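Local coordinates for uncharacterized protein (Staphylococcus aureus subsp. aureus, PDB 4H0A), which is of unknown function but belongs to the CAP family of cysteine-rich secretory proteins and joins a CAP domain to a CAP-associated N-terminal region, at residues Ser103-Lys106 / Ile107-Ser111; Gln205-Ser208 / Leu209-Thr213; Asn214-Arg217 / Lys218-Gly221; Tyr277-Asp281 / Val282-Ile286; Ser292-His295 / Arg296-Leu300. All coordinates share one frame; numbering follows the deposited sequence.

Contact 1. Residues Ser103-Lys106 / Ile107-Ser111; sequences SPLK and IGQHS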
loop_
_atom_site.group_PDB
_atom_site.type_symbol
_atom_site.label_atom_id
_atom_site.label_comp_id
_atom_site.label_asym_id
_atom_site.label_seq_id
_atom_site.Cartn_x
_atom_site.Cartn_y
_atom_site.Cartn_z
ATOM N N SER A 103 -6.837 16.731 3.024
ATOM C CA SER A 103 -8.136 17.309 3.384
ATOM C C SER A 103 -9.276 16.600 2.639
ATOM O O SER A 103 -9.082 16.189 1.496
ATOM C CB SER A 103 -8.176 18.802 3.084
ATOM O OG SER A 103 -7.275 19.501 3.923
ATOM N N PRO A 104 -10.437 16.366 3.284
ATOM C CA PRO A 104 -10.840 16.816 4.633
ATOM C C PRO A 104 -10.264 15.990 5.785
ATOM O O PRO A 104 -10.570 16.274 6.941
ATOM C CB PRO A 104 -12.369 16.687 4.584
ATOM C CG PRO A 104 -12.607 15.534 3.670
ATOM C CD PRO A 104 -11.538 15.660 2.601
ATOM N N LEU A 105 -9.411 15.000 5.485
ATOM C CA LEU A 105 -8.807 14.159 6.510
ATOM C C LEU A 105 -7.482 14.761 6.975
ATOM O O LEU A 105 -7.031 15.765 6.423
ATOM C CB LEU A 105 -8.600 12.744 5.946
ATOM C CG LEU A 105 -9.899 12.131 5.379
ATOM C CD1 LEU A 105 -9.617 11.116 4.370
ATOM C CD2 LEU A 105 -10.767 11.579 6.480
ATOM N N LYS A 106 -6.892 14.177 8.022
ATOM C CA LYS A 106 -5.586 14.582 8.534
ATOM C C LYS A 106 -4.849 13.366 9.025
ATOM O O LYS A 106 -5.413 12.603 9.804
ATOM C CB LYS A 106 -5.699 15.610 9.679
ATOM C CG LYS A 106 -6.248 16.962 9.264
ATOM C CD LYS A 106 -6.306 17.945 10.430
ATOM C CE LYS A 106 -7.144 19.165 10.125
ATOM N NZ LYS A 106 -6.555 20.005 9.045
ATOM N N ILE A 107 -3.580 13.203 8.635
ATOM C CA ILE A 107 -2.764 12.100 9.142
ATOM C C ILE A 107 -2.659 12.270 10.664
ATOM O O ILE A 107 -2.363 13.370 11.129
ATOM C CB ILE A 107 -1.347 12.062 8.478
ATOM C CG1 ILE A 107 -1.408 11.903 6.928
ATOM C CG2 ILE A 107 -0.476 10.970 9.115
ATOM C CD1 ILE A 107 -2.221 10.786 6.420
ATOM N N GLY A 108 -2.928 11.207 11.408
ATOM C CA GLY A 108 -2.877 11.229 12.867
ATOM C C GLY A 108 -4.197 11.534 13.548
ATOM O O GLY A 108 -4.268 11.447 14.774
ATOM N N GLN A 109 -5.263 11.883 12.801
ATOM C CA GLN A 109 -6.549 12.160 13.447
ATOM C C GLN A 109 -7.181 10.866 13.933
ATOM O O GLN A 109 -6.878 9.804 13.382
ATOM C CB GLN A 109 -7.521 12.882 12.489
ATOM C CG GLN A 109 -8.193 12.002 11.440
ATOM C CD GLN A 109 -9.233 12.776 10.689
ATOM O OE1 GLN A 109 -9.003 13.251 9.588
ATOM N NE2 GLN A 109 -10.392 12.948 11.281
ATOM N N HIS A 110 -8.112 10.958 14.897
ATOM C CA HIS A 110 -8.843 9.781 15.362
ATOM C C HIS A 110 -9.749 9.304 14.237
ATOM O O HIS A 110 -10.485 10.115 13.676
ATOM C CB HIS A 110 -9.672 10.089 16.621
ATOM C CG HIS A 110 -8.834 10.449 17.803
ATOM N ND1 HIS A 110 -7.876 9.583 18.296
ATOM C CD2 HIS A 110 -8.839 11.572 18.557
ATOM C CE1 HIS A 110 -7.313 10.211 19.314
ATOM N NE2 HIS A 110 -7.864 11.410 19.512
ATOM N N SER A 111 -9.687 8.014 13.886
ATOM C CA SER A 111 -10.505 7.478 12.789
ATOM C C SER A 111 -12.019 7.535 13.112
ATOM O O SER A 111 -12.814 7.668 12.190
ATOM C CB SER A 111 -10.089 6.050 12.441
ATOM O OG SER A 111 -10.588 5.116 13.385
HETATM O O HOH W 1 -9.693 16.676 9.509
#
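Gln109 OE1 takes the backbone N-H of Lys106, with Lys106 N 2.8 Å from Gln109 OE1. The bond is bent at the hydrogen, 135°, and the donor lies slightly tilted from the plane of the amide. A water held by Pro104 O also gives Gln109 OE1 a weak bond. The same oxygen rests against Leu105, with Gln109 OE1 3.2 Å from Leu105 CA. Leu105 CB and CD2 lie a little further off.

The glutamine reaches back to this place because CG stands between its own backbone N and carbonyl carbon (chi1 77°), and the chain then runs extended. On the way CG passes Lys106 O at 3.3 Å. Gln109 N closes the loop by donating to Lys106 O at 3.1 Å. Residues Lys106 and Gln109 are thus tied twice, once by backbone and once through the side-chain amide.

Gly108 has a positive phi of 93°, where a side chain would jam against the carbonyl of Ile107. The Gln109 side chain also touches Val166. Leu105 turns inward onto Val157, Val169 and Tyr150, while the amine end of Lys106 leads away from the turn. This is a type II beta turn from Lys106 to Gln109, with glycine at its third position. It lies in the long connection between strands 89-96 and 125-128 of the CAP-associated N-terminal region.

Contact 2. Residues Gln205-Ser208 / Leu209-Thr213; sequences QLIS and LYEVT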
loop_
_atom_site.group_PDB
_atom_site.type_symbol
_atom_site.label_atom_id
_atom_site.label_comp_id
_atom_site.label_asym_id
_atom_site.label_seq_id
_atom_site.Cartn_x
_atom_site.Cartn_y
_atom_site.Cartn_z
ATOM N N GLN A 205 7.881 -2.493 -7.148
ATOM C CA GLN A 205 6.944 -2.808 -6.062
ATOM C C GLN A 205 7.748 -3.143 -4.816
ATOM O O GLN A 205 7.327 -2.806 -3.720
ATOM C CB GLN A 205 5.998 -3.975 -6.416
ATOM C CG GLN A 205 5.009 -3.713 -7.557
ATOM C CD GLN A 205 4.162 -2.483 -7.368
ATOM O OE1 GLN A 205 4.256 -1.516 -8.128
ATOM N NE2 GLN A 205 3.298 -2.503 -6.371
ATOM N N LEU A 206 8.914 -3.809 -4.991
ATOM C CA LEU A 206 9.780 -4.142 -3.856
ATOM C C LEU A 206 10.317 -2.849 -3.218
ATOM O O LEU A 206 10.336 -2.744 -1.992
ATOM C CB LEU A 206 10.951 -5.053 -4.296
ATOM C CG LEU A 206 12.011 -5.363 -3.227
ATOM C CD1 LEU A 206 11.371 -6.017 -1.986
ATOM C CD2 LEU A 206 13.103 -6.251 -3.794
ATOM N N ILE A 207 10.737 -1.860 -4.043
ATOM C CA ILE A 207 11.232 -0.580 -3.515
ATOM C C ILE A 207 10.090 0.138 -2.785
ATOM O O ILE A 207 10.320 0.694 -1.717
ATOM C CB ILE A 207 11.868 0.313 -4.624
ATOM C CG1 ILE A 207 13.170 -0.340 -5.136
ATOM C CG2 ILE A 207 12.176 1.731 -4.075
ATOM C CD1 ILE A 207 13.539 0.063 -6.545
ATOM N N SER A 208 8.878 0.136 -3.349
ATOM C CA SER A 208 7.718 0.750 -2.669
ATOM C C SER A 208 7.397 0.029 -1.356
ATOM O O SER A 208 7.040 0.686 -0.380
ATOM C CB SER A 208 6.491 0.712 -3.566
ATOM O OG SER A 208 6.693 1.561 -4.679
ATOM N N LEU A 209 7.541 -1.320 -1.328
ATOM C CA LEU A 209 7.325 -2.111 -0.111
ATOM C C LEU A 209 8.282 -1.622 0.988
ATOM O O LEU A 209 7.850 -1.394 2.105
ATOM C CB LEU A 209 7.526 -3.618 -0.385
ATOM C CG LEU A 209 7.444 -4.558 0.841
ATOM C CD1 LEU A 209 6.030 -4.603 1.388
ATOM C CD2 LEU A 209 7.917 -5.953 0.479
ATOM N N TYR A 210 9.568 -1.429 0.659
ATOM C CA TYR A 210 10.550 -0.917 1.623
ATOM C C TYR A 210 10.188 0.478 2.094
ATOM O O TYR A 210 10.239 0.771 3.291
ATOM C CB TYR A 210 11.966 -0.846 0.996
ATOM C CG TYR A 210 12.614 -2.158 0.599
ATOM C CD1 TYR A 210 12.512 -3.289 1.410
ATOM C CD2 TYR A 210 13.458 -2.229 -0.507
ATOM C CE1 TYR A 210 13.180 -4.472 1.094
ATOM C CE2 TYR A 210 14.160 -3.396 -0.812
ATOM C CZ TYR A 210 14.020 -4.516 -0.006
ATOM O OH TYR A 210 14.655 -5.698 -0.323
ATOM N N GLU A 211 9.865 1.362 1.141
ATOM C CA GLU A 211 9.558 2.764 1.454
ATOM C C GLU A 211 8.305 2.906 2.303
ATOM O O GLU A 211 8.336 3.643 3.276
ATOM C CB GLU A 211 9.379 3.580 0.170
ATOM C CG GLU A 211 10.689 3.823 -0.560
ATOM C CD GLU A 211 10.544 4.478 -1.917
ATOM O OE1 GLU A 211 9.413 4.543 -2.451
ATOM O OE2 GLU A 211 11.578 4.948 -2.443
ATOM N N VAL A 212 7.210 2.210 1.938
ATOM C CA VAL A 212 5.966 2.321 2.705
ATOM C C VAL A 212 6.158 1.701 4.098
ATOM O O VAL A 212 5.623 2.229 5.076
ATOM C CB VAL A 212 4.748 1.727 1.968
ATOM C CG1 VAL A 212 3.514 1.758 2.883
ATOM C CG2 VAL A 212 4.470 2.507 0.687
ATOM N N THR A 213 6.946 0.616 4.209
ATOM C CA THR A 213 7.247 0.021 5.522
ATOM C C THR A 213 7.925 1.061 6.408
ATOM O O THR A 213 7.559 1.201 7.572
ATOM C CB THR A 213 8.135 -1.222 5.371
ATOM O OG1 THR A 213 7.362 -2.251 4.762
ATOM C CG2 THR A 213 8.719 -1.708 6.715
#
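Leu206 and Tyr210 meet one turn apart on helix 201-219, a long helix of the CAP domain. Leu206 CD1 sits over the face of the Tyr210 ring, 4.0 Å from its centroid and 26° off the normal: a CH-pi contact. Leu206 CD1 is nearest the phenol end, 3.6 Å from Tyr210 CZ. Leu206 CG stands anti to the backbone N (chi1 174°), which carries its methyls forward to the ring. Leu206 O lies above the rim of the ring near CG and CD2. Leu206 CD1 also touches Leu209 CD2, at 4.2 Å.

On another side of the helix Ile207 and Glu211 run side by side. Ile207 CG2 lies 3.7 Å from Glu211 OE2. The carboxylate is held by partners from outside the helix: Lys75 and Arg61 form salt bridges with it, and Tyr80 OH adds a hydrogen bond. These come from the N-terminal region, so these bonds tie the helix to that region.

The next shell fixes the first. Tyr210 OH is bonded to Gly309 N of strand 306-312, which holds the outer end of the ring. Ser208 OG is bonded to Arg61 and to Asn204 O. Regular i to i+4 backbone bonds set the spacing, from Leu209 N to Gln205 O through Val212 N to Ser208 O. One carbonyl takes two donors. Thr213 N and Thr213 OG1 reach Leu209 O from opposite faces of its plane, OG1 at 2.8 Å.

Contact 3. Residues Asn214-Arg217 / Lys218-Gly221; sequences NEMR and KLKG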
loop_
_atom_site.group_PDB
_atom_site.type_symbol
_atom_site.label_atom_id
_atom_site.label_comp_id
_atom_site.label_asym_id
_atom_site.label_seq_id
_atom_site.Cartn_x
_atom_site.Cartn_y
_atom_site.Cartn_z
ATOM N N ASN A 214 8.905 1.791 5.861
ATOM C CA ASN A 214 9.629 2.799 6.630
ATOM C C ASN A 214 8.750 4.030 6.916
ATOM O O ASN A 214 8.908 4.614 7.979
ATOM C CB ASN A 214 10.960 3.176 5.952
ATOM C CG ASN A 214 12.050 2.151 6.223
ATOM O OD1 ASN A 214 12.003 1.406 7.215
ATOM N ND2 ASN A 214 13.068 2.081 5.365
ATOM N N GLU A 215 7.799 4.387 6.038
ATOM C CA GLU A 215 6.866 5.487 6.345
ATOM C C GLU A 215 5.985 5.121 7.534
ATOM O O GLU A 215 5.767 5.961 8.404
ATOM C CB GLU A 215 5.970 5.827 5.134
ATOM C CG GLU A 215 6.701 6.505 3.989
ATOM C CD GLU A 215 7.403 7.800 4.351
ATOM O OE1 GLU A 215 6.813 8.619 5.093
ATOM O OE2 GLU A 215 8.559 7.980 3.910
HETATM N N MSE A 216 5.525 3.856 7.604
HETATM C CA MSE A 216 4.698 3.381 8.722
HETATM C C MSE A 216 5.511 3.393 10.007
HETATM O O MSE A 216 5.010 3.829 11.048
HETATM C CB MSE A 216 4.147 1.973 8.438
HETATM C CG MSE A 216 3.173 1.915 7.261
HETATM SE SE MSE A 216 1.563 2.953 7.547
HETATM C CE MSE A 216 2.089 4.657 6.521
ATOM N N ARG A 217 6.783 2.965 9.932
ATOM C CA ARG A 217 7.676 3.006 11.096
ATOM C C ARG A 217 7.914 4.456 11.558
ATOM O O ARG A 217 7.888 4.716 12.765
ATOM C CB ARG A 217 9.018 2.324 10.761
ATOM C CG ARG A 217 8.910 0.803 10.664
ATOM C CD ARG A 217 10.250 0.184 10.342
ATOM N NE ARG A 217 11.206 0.355 11.442
ATOM C CZ ARG A 217 11.288 -0.420 12.526
ATOM N NH1 ARG A 217 10.458 -1.448 12.685
ATOM N NH2 ARG A 217 12.197 -0.169 13.461
ATOM N N LYS A 218 8.135 5.400 10.609
ATOM C CA LYS A 218 8.364 6.814 10.959
ATOM C C LYS A 218 7.147 7.427 11.665
ATOM O O LYS A 218 7.344 8.200 12.597
ATOM C CB LYS A 218 8.745 7.667 9.730
ATOM C CG LYS A 218 10.212 7.520 9.327
ATOM C CD LYS A 218 10.616 8.450 8.182
ATOM C CE LYS A 218 9.964 8.105 6.861
ATOM N NZ LYS A 218 10.564 8.878 5.738
ATOM N N LEU A 219 5.900 7.055 11.288
ATOM C CA LEU A 219 4.716 7.591 11.983
ATOM C C LEU A 219 4.677 7.193 13.460
ATOM O O LEU A 219 4.122 7.948 14.264
ATOM C CB LEU A 219 3.404 7.126 11.328
ATOM C CG LEU A 219 3.090 7.690 9.956
ATOM C CD1 LEU A 219 1.855 7.025 9.385
ATOM C CD2 LEU A 219 2.896 9.199 10.009
ATOM N N LYS A 220 5.248 6.023 13.819
ATOM C CA LYS A 220 5.292 5.555 15.212
ATOM C C LYS A 220 6.602 5.950 15.926
ATOM O O LYS A 220 6.853 5.462 17.029
ATOM C CB LYS A 220 5.109 4.031 15.268
ATOM C CG LYS A 220 3.900 3.497 14.482
ATOM C CD LYS A 220 2.576 4.190 14.816
ATOM C CE LYS A 220 1.400 3.534 14.117
ATOM N NZ LYS A 220 0.869 2.358 14.852
ATOM N N GLY A 221 7.397 6.848 15.344
ATOM C CA GLY A 221 8.645 7.298 15.956
ATOM C C GLY A 221 9.767 6.277 15.977
ATOM O O GLY A 221 10.710 6.430 16.755
#
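Glu215 folds at chi2 (-58°) and Lys218 at chi3 (-68°), and these two bends bring their charged ends together one turn apart. Lys218 NZ lies 2.9 Å from Glu215 OE2 in a salt bridge. The amine approaches from above the carboxylate plane, 40° out of it. Lys218 CE follows close behind, 3.3 Å from Glu215 OE2.

Beside this pair, selenomethionine Met216 and Leu219 point the same way. Met216 CE touches Leu219 CD1 at 3.7 Å. Both side chains also lean on Leu167 and Thr96, strand residues of the N-terminal region.

The helix ends here. Lys218 N donates to Asn214 O and Leu219 N to Glu215 O, but the next bond, Lys220 N to Arg217 O, is weak. Gly221 has positive phi and is the C-prime residue of a Schellman motif: Leu222 N reaches back to Arg217 O, and Gly221 N to Lys218 O at 3.1 Å. The Arg217 guanidinium turns away to the carbonyls of Lys223, Leu299 and Asn301. Lys220 NZ pairs with Asp160.

Met216 and Leu219 give the sheet an apolar surface, and Glu215 also touches Thr96 beside them. The charge of Glu215, a buried residue, is probably offset by the more exposed Lys218.

Contact 4. Residues Tyr277-Asp281 / Val282-Ile286; sequences YAFND and VPTLI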
loop_
_atom_site.group_PDB
_atom_site.type_symbol
_atom_site.label_atom_id
_atom_site.label_comp_id
_atom_site.label_asym_id
_atom_site.label_seq_id
_atom_site.Cartn_x
_atom_site.Cartn_y
_atom_site.Cartn_z
ATOM N N TYR A 277 -0.117 -12.878 -0.331
ATOM C CA TYR A 277 -0.445 -13.518 -1.616
ATOM C C TYR A 277 -1.587 -12.800 -2.371
ATOM O O TYR A 277 -2.551 -12.345 -1.765
ATOM C CB TYR A 277 -0.836 -14.994 -1.387
ATOM C CG TYR A 277 -1.251 -15.713 -2.656
ATOM C CD1 TYR A 277 -0.377 -15.828 -3.732
ATOM C CD2 TYR A 277 -2.536 -16.225 -2.804
ATOM C CE1 TYR A 277 -0.764 -16.454 -4.918
ATOM C CE2 TYR A 277 -2.932 -16.861 -3.981
ATOM C CZ TYR A 277 -2.042 -16.969 -5.040
ATOM O OH TYR A 277 -2.402 -17.591 -6.216
ATOM N N ALA A 278 -1.456 -12.721 -3.702
ATOM C CA ALA A 278 -2.435 -12.179 -4.652
ATOM C C ALA A 278 -2.679 -10.663 -4.529
ATOM O O ALA A 278 -3.649 -10.175 -5.124
ATOM C CB ALA A 278 -3.762 -12.925 -4.521
ATOM N N PHE A 279 -1.791 -9.907 -3.839
ATOM C CA PHE A 279 -1.976 -8.462 -3.695
ATOM C C PHE A 279 -1.568 -7.745 -4.980
ATOM O O PHE A 279 -0.655 -8.185 -5.673
ATOM C CB PHE A 279 -1.195 -7.918 -2.488
ATOM C CG PHE A 279 -1.825 -8.306 -1.171
ATOM C CD1 PHE A 279 -2.811 -7.519 -0.599
ATOM C CD2 PHE A 279 -1.458 -9.477 -0.523
ATOM C CE1 PHE A 279 -3.410 -7.888 0.610
ATOM C CE2 PHE A 279 -2.059 -9.844 0.684
ATOM C CZ PHE A 279 -3.033 -9.050 1.240
ATOM N N ASN A 280 -2.279 -6.663 -5.311
ATOM C CA ASN A 280 -2.048 -5.865 -6.522
ATOM C C ASN A 280 -1.232 -4.607 -6.265
ATOM O O ASN A 280 -0.715 -4.030 -7.219
ATOM C CB ASN A 280 -3.399 -5.435 -7.119
ATOM C CG ASN A 280 -4.225 -6.588 -7.623
ATOM O OD1 ASN A 280 -3.694 -7.568 -8.157
ATOM N ND2 ASN A 280 -5.543 -6.494 -7.488
ATOM N N ASP A 281 -1.183 -4.125 -5.015
ATOM C CA ASP A 281 -0.486 -2.880 -4.721
ATOM C C ASP A 281 0.023 -2.908 -3.307
ATOM O O ASP A 281 -0.492 -3.658 -2.471
ATOM C CB ASP A 281 -1.430 -1.683 -4.944
ATOM C CG ASP A 281 -2.605 -1.717 -4.005
ATOM O OD1 ASP A 281 -3.366 -2.701 -4.050
ATOM O OD2 ASP A 281 -2.722 -0.804 -3.172
ATOM N N VAL A 282 1.025 -2.096 -3.054
ATOM C CA VAL A 282 1.672 -2.047 -1.751
ATOM C C VAL A 282 0.728 -1.461 -0.669
ATOM O O VAL A 282 0.651 -2.066 0.397
ATOM C CB VAL A 282 3.026 -1.313 -1.855
ATOM C CG1 VAL A 282 3.611 -1.015 -0.476
ATOM C CG2 VAL A 282 4.002 -2.152 -2.681
ATOM N N PRO A 283 -0.012 -0.344 -0.869
ATOM C CA PRO A 283 -0.908 0.132 0.205
ATOM C C PRO A 283 -1.889 -0.936 0.700
ATOM O O PRO A 283 -2.104 -1.031 1.908
ATOM C CB PRO A 283 -1.643 1.301 -0.460
ATOM C CG PRO A 283 -0.603 1.855 -1.412
ATOM C CD PRO A 283 -0.001 0.602 -2.006
ATOM N N THR A 284 -2.447 -1.780 -0.204
ATOM C CA THR A 284 -3.377 -2.834 0.231
ATOM C C THR A 284 -2.639 -3.899 1.033
ATOM O O THR A 284 -3.139 -4.340 2.063
ATOM C CB THR A 284 -4.109 -3.473 -0.960
ATOM O OG1 THR A 284 -4.698 -2.433 -1.726
ATOM C CG2 THR A 284 -5.191 -4.453 -0.521
ATOM N N LEU A 285 -1.481 -4.332 0.550
ATOM C CA LEU A 285 -0.659 -5.315 1.261
ATOM C C LEU A 285 -0.286 -4.834 2.674
ATOM O O LEU A 285 -0.393 -5.604 3.619
ATOM C CB LEU A 285 0.639 -5.580 0.470
ATOM C CG LEU A 285 1.643 -6.480 1.186
ATOM C CD1 LEU A 285 1.193 -7.929 1.183
ATOM C CD2 LEU A 285 2.955 -6.305 0.618
ATOM N N ILE A 286 0.215 -3.593 2.797
ATOM C CA ILE A 286 0.625 -3.023 4.089
ATOM C C ILE A 286 -0.582 -2.938 5.025
ATOM O O ILE A 286 -0.442 -3.259 6.202
ATOM C CB ILE A 286 1.317 -1.652 3.894
ATOM C CG1 ILE A 286 2.712 -1.873 3.246
ATOM C CG2 ILE A 286 1.419 -0.860 5.233
ATOM C CD1 ILE A 286 3.839 -2.309 4.219
#
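Asp281 and Thr284 meet at the start of helix 282-290, where Asp281 is the N-cap. Asp281 CB lies near Val282 N and 4.0 Å from Pro283 CD. CG stands between the backbone N and the carbonyl carbon (chi1 63°), which swings the carboxylate over the first turn. Asp281 OD1 takes the hydroxyl of Thr284 on its syn lone pair, with Thr284 OG1 2.7 Å away. Asp281 OD2 accepts the capping bond from Thr284 N at 3.1 Å. That donor stands well above the carboxylate plane, 53° out of it. Asp281 OD2 also packs on Pro283 CD and forms a salt bridge with Arg170. The buried carboxylate is thus gripped by backbone, hydroxyl and guanidinium, and the helix N-terminus would probably favour its negative charge.

Phe279 packs against Leu285 and Thr284. Leu285 CD1 lies over one face of its ring, 3.9 Å from the centroid, in a CH-pi contact. Thr284 CG2 lies in plane at the ring's edge.

The loop leads from strand 270-277 into the helix. Val282, Leu285 and Ile286 pack on helix 201-219. Tyr316 of strand 315-322 touches Phe279, and Ile180 of helix 174-180 lies against Asp281 and Thr284.

Contact 5. Residues Ser292-His295 / Arg296-Leu300; sequences SDIH and RSRLL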
loop_
_atom_site.group_PDB
_atom_site.type_symbol
_atom_site.label_atom_id
_atom_site.label_comp_id
_atom_site.label_asym_id
_atom_site.label_seq_id
_atom_site.Cartn_x
_atom_site.Cartn_y
_atom_site.Cartn_z
ATOM N N SER A 292 -2.976 -7.290 11.165
ATOM C CA SER A 292 -2.664 -8.611 11.692
ATOM C C SER A 292 -1.631 -8.383 12.783
ATOM O O SER A 292 -0.533 -7.928 12.467
ATOM C CB SER A 292 -2.142 -9.520 10.585
ATOM O OG SER A 292 -1.554 -10.696 11.116
ATOM N N ASP A 293 -1.993 -8.608 14.064
ATOM C CA ASP A 293 -1.114 -8.347 15.214
ATOM C C ASP A 293 0.297 -8.914 15.034
ATOM O O ASP A 293 1.278 -8.210 15.289
ATOM C CB ASP A 293 -1.724 -8.931 16.501
ATOM C CG ASP A 293 -0.869 -8.701 17.736
ATOM O OD1 ASP A 293 -0.613 -7.521 18.072
ATOM O OD2 ASP A 293 -0.429 -9.703 18.349
ATOM N N ILE A 294 0.395 -10.170 14.576
ATOM C CA ILE A 294 1.689 -10.831 14.404
ATOM C C ILE A 294 2.507 -10.107 13.299
ATOM O O ILE A 294 3.687 -9.823 13.515
ATOM C CB ILE A 294 1.506 -12.345 14.098
ATOM C CG1 ILE A 294 0.757 -13.095 15.242
ATOM C CG2 ILE A 294 2.844 -13.014 13.805
ATOM C CD1 ILE A 294 1.440 -13.096 16.633
ATOM N N HIS A 295 1.899 -9.802 12.141
ATOM C CA HIS A 295 2.607 -9.090 11.066
ATOM C C HIS A 295 2.888 -7.624 11.467
ATOM O O HIS A 295 3.979 -7.130 11.188
ATOM C CB HIS A 295 1.825 -9.152 9.747
ATOM C CG HIS A 295 1.681 -10.537 9.191
ATOM N ND1 HIS A 295 0.971 -11.514 9.863
ATOM C CD2 HIS A 295 2.129 -11.051 8.021
ATOM C CE1 HIS A 295 1.023 -12.594 9.095
ATOM N NE2 HIS A 295 1.703 -12.358 7.973
ATOM N N ARG A 296 1.915 -6.950 12.128
ATOM C CA ARG A 296 2.070 -5.564 12.589
ATOM C C ARG A 296 3.244 -5.444 13.559
ATOM O O ARG A 296 4.040 -4.516 13.429
ATOM C CB ARG A 296 0.783 -5.081 13.281
ATOM C CG ARG A 296 0.743 -3.574 13.588
ATOM C CD ARG A 296 0.294 -3.257 15.012
ATOM N NE ARG A 296 -0.814 -4.103 15.468
ATOM C CZ ARG A 296 -2.096 -3.946 15.145
ATOM N NH1 ARG A 296 -2.474 -2.951 14.346
ATOM N NH2 ARG A 296 -3.012 -4.781 15.618
ATOM N N SER A 297 3.340 -6.365 14.543
ATOM C CA SER A 297 4.420 -6.357 15.541
ATOM C C SER A 297 5.802 -6.478 14.889
ATOM O O SER A 297 6.747 -5.877 15.389
ATOM C CB SER A 297 4.223 -7.454 16.593
ATOM O OG SER A 297 4.467 -8.765 16.110
ATOM N N ARG A 298 5.915 -7.199 13.760
ATOM C CA ARG A 298 7.189 -7.318 13.043
ATOM C C ARG A 298 7.531 -6.011 12.320
ATOM O O ARG A 298 8.669 -5.553 12.417
ATOM C CB ARG A 298 7.162 -8.484 12.039
ATOM C CG ARG A 298 7.165 -9.850 12.715
ATOM C CD ARG A 298 6.535 -10.909 11.839
ATOM N NE ARG A 298 6.450 -12.207 12.505
ATOM C CZ ARG A 298 5.763 -13.254 12.050
ATOM N NH1 ARG A 298 5.079 -13.170 10.908
ATOM N NH2 ARG A 298 5.735 -14.388 12.742
ATOM N N LEU A 299 6.557 -5.412 11.598
ATOM C CA LEU A 299 6.776 -4.135 10.893
ATOM C C LEU A 299 7.198 -3.026 11.850
ATOM O O LEU A 299 8.078 -2.238 11.523
ATOM C CB LEU A 299 5.500 -3.664 10.169
ATOM C CG LEU A 299 5.133 -4.320 8.847
ATOM C CD1 LEU A 299 3.724 -3.940 8.449
ATOM C CD2 LEU A 299 6.093 -3.924 7.746
ATOM N N LEU A 300 6.554 -2.959 13.023
ATOM C CA LEU A 300 6.805 -1.921 14.026
ATOM C C LEU A 300 7.693 -2.403 15.177
ATOM O O LEU A 300 7.616 -1.849 16.274
ATOM C CB LEU A 300 5.455 -1.445 14.589
ATOM C CG LEU A 300 4.396 -1.071 13.554
ATOM C CD1 LEU A 300 3.096 -0.718 14.235
ATOM C CD2 LEU A 300 4.884 0.065 12.652
#
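Ile294 and Arg298 pack closely on helix 293-299, a short helix of the CAP domain with Ser292 as its N-cap. Ile294 CG2 lies over the centre of one face of the Arg298 guanidinium, 3.4 Å from Arg298 CZ. Arg298 runs extended from CG to NE, passing Ile294 O on the way. Its NH1 continues over a face of the His295 ring, and makes a weak bond with Asn274.

His295 belongs to the buried side. His295 ND1 is hydrogen-bonded to Ser292 OG at 2.9 Å, while the ring meets that of Trp289. Leu299 turns inward, onto Trp289 and Met290 of helix 282-290.

The outer side, with exposed Asp293 and Ser297, is looser. In the conformer described, Asp293 OD1 is 4.3 Å from Arg296 NE, beyond a salt bridge. Buried Arg296 touches Gln161 and Gln162, with a long, weak ion pair to Asp160. It was modelled in two conformers, so its details are less certain. The backbone is firmer: Arg296 N meets Ser292 O at 2.7 Å.

Ser297 finds a partner within the helix. With its hydroxyl between the backbone N and the carbonyl carbon (chi1 72°), Ser297 OG donates to Ile294 O at 2.9 Å, from above the carbonyl plane.

In the fold
Contacts 2 and 3 follow each other on helix 201-219, with centres about 13 Å apart. Contact 4 lies against the same helix: Leu209 CD1 is 3.6 Å from Leu285 CD2, and Met216 CG is 3.9 Å from Ile286 CG2. Contact 5 meets the helix near its end, where Arg217 NH1 is 2.8 Å from Leu299 O, a probable hydrogen bond. Contact 1 belongs to the N-terminal region. It reaches this group through contact 3, where Ile107 CG2 lies 3.9 Å from Leu219 CD2. No active site is established. A 1,2-ethanediol, probably from crystallisation, is bound about 4 Å from the Pro283 side chain (nearest atoms).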